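Local atomic coordinates of protein F2 like fibronectin-binding protein (Streptococcus pneumoniae, PDB entry 5A0N), a protein that probably acts as a bacterial surface adhesin whose internal thioester is thought to react with a host target to form a covalent link. Residues Y19-S30 against P64-Y75. Sequence-based numbering, arbitrary orientation. Where two conformers were deposited one is given.
Sequences YYSLGQIEKLYS and PSFTDEKPKGIY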
loop_
_atom_site.group_PDB
_atom_site.type_symbol
_atom_site.label_atom_id
_atom_site.label_comp_id
_atom_site.label_asym_id
_atom_site.label_seq_id
_atom_site.Cartn_x
_atom_site.Cartn_y
_atom_site.Cartn_z
ATOM N N TYR A 19 -12.883 7.295 -6.687
ATOM C CA TYR A 19 -11.728 6.578 -7.208
ATOM C C TYR A 19 -11.925 5.079 -7.053
ATOM O O TYR A 19 -12.604 4.630 -6.109
ATOM C CB TYR A 19 -10.451 7.015 -6.453
ATOM C CG TYR A 19 -10.156 8.499 -6.607
ATOM C CD1 TYR A 19 -10.766 9.430 -5.783
ATOM C CD2 TYR A 19 -9.314 8.979 -7.610
ATOM C CE1 TYR A 19 -10.581 10.781 -5.942
ATOM C CE2 TYR A 19 -9.074 10.337 -7.765
ATOM C CZ TYR A 19 -9.734 11.236 -6.945
ATOM O OH TYR A 19 -9.506 12.569 -7.193
ATOM N N TYR A 20 -11.302 4.319 -7.954
ATOM C CA TYR A 20 -11.303 2.865 -7.945
ATOM C C TYR A 20 -9.860 2.401 -7.771
ATOM O O TYR A 20 -8.925 3.179 -7.961
ATOM C CB TYR A 20 -11.848 2.279 -9.250
ATOM C CG TYR A 20 -13.181 2.807 -9.723
ATOM C CD1 TYR A 20 -14.202 3.184 -8.846
ATOM C CD2 TYR A 20 -13.438 2.899 -11.069
ATOM C CE1 TYR A 20 -15.440 3.584 -9.310
ATOM C CE2 TYR A 20 -14.646 3.310 -11.551
ATOM C CZ TYR A 20 -15.669 3.655 -10.677
ATOM O OH TYR A 20 -16.880 4.072 -11.150
ATOM N N SER A 21 -9.678 1.121 -7.435
ATOM C CA SER A 21 -8.340 0.548 -7.417
ATOM C C SER A 21 -8.277 -0.736 -8.238
ATOM O O SER A 21 -9.224 -1.547 -8.288
ATOM C CB SER A 21 -7.875 0.264 -6.001
ATOM O OG SER A 21 -6.602 -0.341 -5.960
ATOM N N LEU A 22 -7.120 -0.939 -8.864
ATOM C CA LEU A 22 -6.837 -2.139 -9.628
ATOM C C LEU A 22 -6.572 -3.338 -8.730
ATOM O O LEU A 22 -6.539 -4.488 -9.217
ATOM C CB LEU A 22 -5.659 -1.916 -10.573
ATOM C CG LEU A 22 -5.813 -0.742 -11.541
ATOM C CD1 LEU A 22 -4.646 -0.690 -12.507
ATOM C CD2 LEU A 22 -7.144 -0.776 -12.316
ATOM N N GLY A 23 -6.390 -3.121 -7.429
ATOM C CA GLY A 23 -6.234 -4.211 -6.506
ATOM C C GLY A 23 -4.822 -4.633 -6.252
ATOM O O GLY A 23 -3.876 -4.071 -6.815
ATOM N N GLN A 24 -4.683 -5.645 -5.405
ATOM C CA GLN A 24 -3.378 -6.221 -5.085
ATOM C C GLN A 24 -3.110 -7.325 -6.124
ATOM O O GLN A 24 -2.589 -7.013 -7.207
ATOM C CB GLN A 24 -3.300 -6.671 -3.630
ATOM C CG GLN A 24 -1.873 -7.046 -3.271
ATOM C CD GLN A 24 -1.675 -7.650 -1.909
ATOM O OE1 GLN A 24 -2.618 -8.092 -1.260
ATOM N NE2 GLN A 24 -0.412 -7.633 -1.455
ATOM N N ILE A 25 -3.474 -8.581 -5.863
ATOM C CA ILE A 25 -3.389 -9.595 -6.916
ATOM C C ILE A 25 -4.809 -9.776 -7.447
ATOM O O ILE A 25 -5.690 -10.284 -6.742
ATOM C CB ILE A 25 -2.813 -10.938 -6.459
ATOM C CG1 ILE A 25 -1.424 -10.748 -5.891
ATOM C CG2 ILE A 25 -2.767 -11.933 -7.629
ATOM C CD1 ILE A 25 -0.764 -12.019 -5.380
ATOM N N GLU A 26 -5.059 -9.229 -8.648
ATOM C CA GLU A 26 -6.409 -9.261 -9.230
ATOM C C GLU A 26 -6.279 -9.351 -10.738
ATOM O O GLU A 26 -5.324 -8.884 -11.346
ATOM C CB GLU A 26 -7.237 -8.028 -8.902
ATOM C CG GLU A 26 -7.499 -7.748 -7.427
ATOM C CD GLU A 26 -8.424 -8.704 -6.742
ATOM O OE1 GLU A 26 -9.097 -9.513 -7.415
ATOM O OE2 GLU A 26 -8.531 -8.626 -5.508
ATOM N N LYS A 27 -7.306 -9.910 -11.350
ATOM C CA LYS A 27 -7.480 -9.827 -12.795
ATOM C C LYS A 27 -7.951 -8.440 -13.187
ATOM O O LYS A 27 -8.837 -7.867 -12.533
ATOM C CB LYS A 27 -8.520 -10.845 -13.229
ATOM C CG LYS A 27 -8.182 -12.286 -12.954
ATOM C CD LYS A 27 -9.290 -13.210 -13.415
ATOM C CE LYS A 27 -9.008 -14.666 -13.156
ATOM N NZ LYS A 27 -10.151 -15.498 -13.643
ATOM N N LEU A 28 -7.378 -7.889 -14.253
ATOM C CA LEU A 28 -7.996 -6.741 -14.920
ATOM C C LEU A 28 -9.153 -7.189 -15.803
ATOM O O LEU A 28 -10.128 -6.459 -15.949
ATOM C CB LEU A 28 -7.008 -5.890 -15.713
ATOM C CG LEU A 28 -6.337 -4.768 -14.913
ATOM C CD1 LEU A 28 -5.510 -5.341 -13.773
ATOM C CD2 LEU A 28 -5.484 -3.896 -15.835
ATOM N N TYR A 29 -9.035 -8.394 -16.374
ATOM C CA TYR A 29 -10.090 -8.966 -17.227
ATOM C C TYR A 29 -10.254 -10.413 -16.797
ATOM O O TYR A 29 -9.264 -11.137 -16.582
ATOM C CB TYR A 29 -9.723 -8.815 -18.726
ATOM C CG TYR A 29 -9.580 -7.381 -19.088
ATOM C CD1 TYR A 29 -10.680 -6.576 -19.302
ATOM C CD2 TYR A 29 -8.322 -6.779 -19.071
ATOM C CE1 TYR A 29 -10.537 -5.225 -19.536
ATOM C CE2 TYR A 29 -8.179 -5.430 -19.302
ATOM C CZ TYR A 29 -9.287 -4.652 -19.553
ATOM O OH TYR A 29 -9.132 -3.308 -19.797
ATOM N N SER A 30 -11.508 -10.830 -16.655
ATOM C CA SER A 30 -11.835 -12.078 -15.980
ATOM C C SER A 30 -11.364 -13.350 -16.682
ATOM O O SER A 30 -11.246 -14.383 -16.025
ATOM C CB SER A 30 -13.320 -12.182 -15.698
ATOM O OG SER A 30 -14.088 -12.054 -16.892
ATOM N N PRO A 64 -10.192 -4.022 -2.717
ATOM C CA PRO A 64 -10.800 -3.468 -3.938
ATOM C C PRO A 64 -10.285 -4.116 -5.206
ATOM O O PRO A 64 -9.194 -4.684 -5.244
ATOM C CB PRO A 64 -10.402 -1.992 -3.872
ATOM C CG PRO A 64 -9.038 -2.066 -3.225
ATOM C CD PRO A 64 -9.163 -3.129 -2.170
ATOM N N SER A 65 -11.088 -3.994 -6.263
ATOM C CA SER A 65 -10.681 -4.532 -7.557
ATOM C C SER A 65 -11.467 -3.823 -8.657
ATOM O O SER A 65 -12.360 -3.028 -8.397
ATOM C CB SER A 65 -10.941 -6.046 -7.607
ATOM O OG SER A 65 -12.328 -6.350 -7.441
ATOM N N PHE A 66 -11.063 -4.118 -9.885
ATOM C CA PHE A 66 -11.620 -3.459 -11.072
ATOM C C PHE A 66 -11.678 -4.455 -12.225
ATOM O O PHE A 66 -11.432 -4.100 -13.388
ATOM C CB PHE A 66 -10.795 -2.223 -11.418
ATOM C CG PHE A 66 -11.446 -1.275 -12.407
ATOM C CD1 PHE A 66 -12.701 -0.745 -12.165
ATOM C CD2 PHE A 66 -10.790 -0.890 -13.557
ATOM C CE1 PHE A 66 -13.297 0.141 -13.049
ATOM C CE2 PHE A 66 -11.374 0.014 -14.454
ATOM C CZ PHE A 66 -12.635 0.516 -14.188
ATOM N N THR A 67 -12.033 -5.691 -11.933
ATOM C CA THR A 67 -12.075 -6.704 -12.974
ATOM C C THR A 67 -13.189 -6.407 -13.995
ATOM O O THR A 67 -14.302 -6.085 -13.603
ATOM C CB THR A 67 -12.282 -8.083 -12.332
ATOM O OG1 THR A 67 -11.274 -8.301 -11.325
ATOM C CG2 THR A 67 -12.235 -9.181 -13.373
ATOM N N ASP A 68 -12.857 -6.512 -15.283
ATOM C CA ASP A 68 -13.815 -6.233 -16.344
ATOM C C ASP A 68 -14.385 -4.825 -16.207
ATOM O O ASP A 68 -15.512 -4.542 -16.632
ATOM C CB ASP A 68 -14.946 -7.281 -16.411
ATOM C CG ASP A 68 -14.449 -8.666 -16.739
ATOM O OD1 ASP A 68 -13.337 -8.788 -17.316
ATOM O OD2 ASP A 68 -15.194 -9.653 -16.453
ATOM N N GLU A 69 -13.578 -3.916 -15.671
ATOM C CA GLU A 69 -14.002 -2.521 -15.454
ATOM C C GLU A 69 -15.236 -2.382 -14.585
ATOM O O GLU A 69 -15.965 -1.390 -14.672
ATOM C CB GLU A 69 -14.115 -1.770 -16.782
ATOM C CG GLU A 69 -12.836 -1.858 -17.591
ATOM C CD GLU A 69 -12.544 -0.662 -18.447
ATOM O OE1 GLU A 69 -11.965 0.340 -17.945
ATOM O OE2 GLU A 69 -12.901 -0.749 -19.612
ATOM N N LYS A 70 -15.420 -3.314 -13.662
ATOM C CA LYS A 70 -16.529 -3.246 -12.697
ATOM C C LYS A 70 -15.874 -2.965 -11.341
ATOM O O LYS A 70 -15.165 -3.797 -10.792
ATOM C CB LYS A 70 -17.309 -4.570 -12.642
ATOM C CG LYS A 70 -17.863 -5.096 -13.958
ATOM C CD LYS A 70 -18.823 -4.142 -14.630
ATOM C CE LYS A 70 -19.280 -4.598 -16.040
ATOM N NZ LYS A 70 -18.297 -4.172 -17.126
ATOM N N PRO A 71 -16.108 -1.785 -10.776
ATOM C CA PRO A 71 -15.418 -1.485 -9.511
ATOM C C PRO A 71 -16.018 -2.265 -8.353
ATOM O O PRO A 71 -17.218 -2.394 -8.233
ATOM C CB PRO A 71 -15.669 0.014 -9.326
ATOM C CG PRO A 71 -16.956 0.272 -10.064
ATOM C CD PRO A 71 -16.934 -0.664 -11.243
ATOM N N LYS A 72 -15.135 -2.753 -7.487
ATOM C CA LYS A 72 -15.513 -3.221 -6.140
ATOM C C LYS A 72 -14.612 -2.422 -5.231
ATOM O O LYS A 72 -13.396 -2.568 -5.264
ATOM C CB LYS A 72 -15.304 -4.736 -5.974
ATOM C CG LYS A 72 -16.312 -5.588 -6.779
ATOM C CD LYS A 72 -17.701 -5.540 -6.135
ATOM C CE LYS A 72 -18.732 -6.430 -6.812
ATOM N NZ LYS A 72 -20.119 -6.058 -6.370
ATOM N N GLY A 73 -15.225 -1.575 -4.408
ATOM C CA GLY A 73 -14.484 -0.663 -3.531
ATOM C C GLY A 73 -14.296 0.666 -4.184
ATOM O O GLY A 73 -13.488 0.800 -5.110
ATOM N N ILE A 74 -15.025 1.659 -3.685
ATOM C CA ILE A 74 -15.022 2.987 -4.252
ATOM C C ILE A 74 -14.591 3.933 -3.141
ATOM O O ILE A 74 -15.035 3.797 -1.993
ATOM C CB ILE A 74 -16.417 3.339 -4.809
ATOM C CG1 ILE A 74 -16.833 2.322 -5.884
ATOM C CG2 ILE A 74 -16.408 4.747 -5.390
ATOM C CD1 ILE A 74 -18.226 2.514 -6.421
ATOM N N TYR A 75 -13.703 4.855 -3.488
ATOM C CA TYR A 75 -12.987 5.676 -2.515
ATOM C C TYR A 75 -13.121 7.153 -2.775
ATOM O O TYR A 75 -13.284 7.595 -3.902
ATOM C CB TYR A 75 -11.493 5.312 -2.538
ATOM C CG TYR A 75 -11.188 3.917 -2.119
ATOM C CD1 TYR A 75 -11.245 2.859 -3.009
ATOM C CD2 TYR A 75 -10.887 3.613 -0.805
ATOM C CE1 TYR A 75 -11.018 1.565 -2.587
ATOM C CE2 TYR A 75 -10.632 2.325 -0.385
ATOM C CZ TYR A 75 -10.724 1.285 -1.288
ATOM O OH TYR A 75 -10.495 -0.005 -0.921
HETATM O O HOH W 1 -12.080 -0.358 -7.105
HETATM O O HOH W 2 -8.700 -5.391 -10.832
HETATM O O HOH W 3 -7.227 -6.466 -4.303
HETATM O O HOH W 4 -10.126 -3.652 -15.687
HETATM O O HOH W 5 -11.034 -2.092 -20.994
#
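Tyr19 and Tyr75 form a single antiparallel bridge, a hydrogen-bonded pair with two bonds, Tyr19 N to Tyr75 O (2.8 Å) and Tyr75 N to Tyr19 O (2.9 Å). Beyond it the chains part, and water 1 bridges the two backbones, accepting from Ser21 N and lying within bonding distance of Ser65 O and Gly73 O. The backbones close up again at Gly23 and Ser65, and the next direct backbone bond runs from Asp68 N to Leu28 O (2.8 Å).

Pro71 CB sits over the Tyr20 ring, 3.6 Å from its centroid, a CH-pi contact. Phe66 comes in obliquely, planes 31° apart, its CE1 3.4 Å from Tyr20 CD2. A chi1 of -166° swings the Phe66 ring toward 19-30, between Tyr20 and Leu22 CD2; His47 meets that ring edge-to-face. The Tyr19-Tyr75 bridge links strand 19-21, an outer strand of a three-stranded antiparallel sheet, to strand 75-78, at the margin of the four-stranded one, within the thioester domain.

At the far end the Asp68 carboxylate grips Ser30 twice: OD2 uses its syn lone pair for Ser30 OG (2.7 Å), while Ser30 N meets OD1 34° out of the carboxylate plane. Next to it, Thr67 OG1 donates to Lys27 O (2.8 Å).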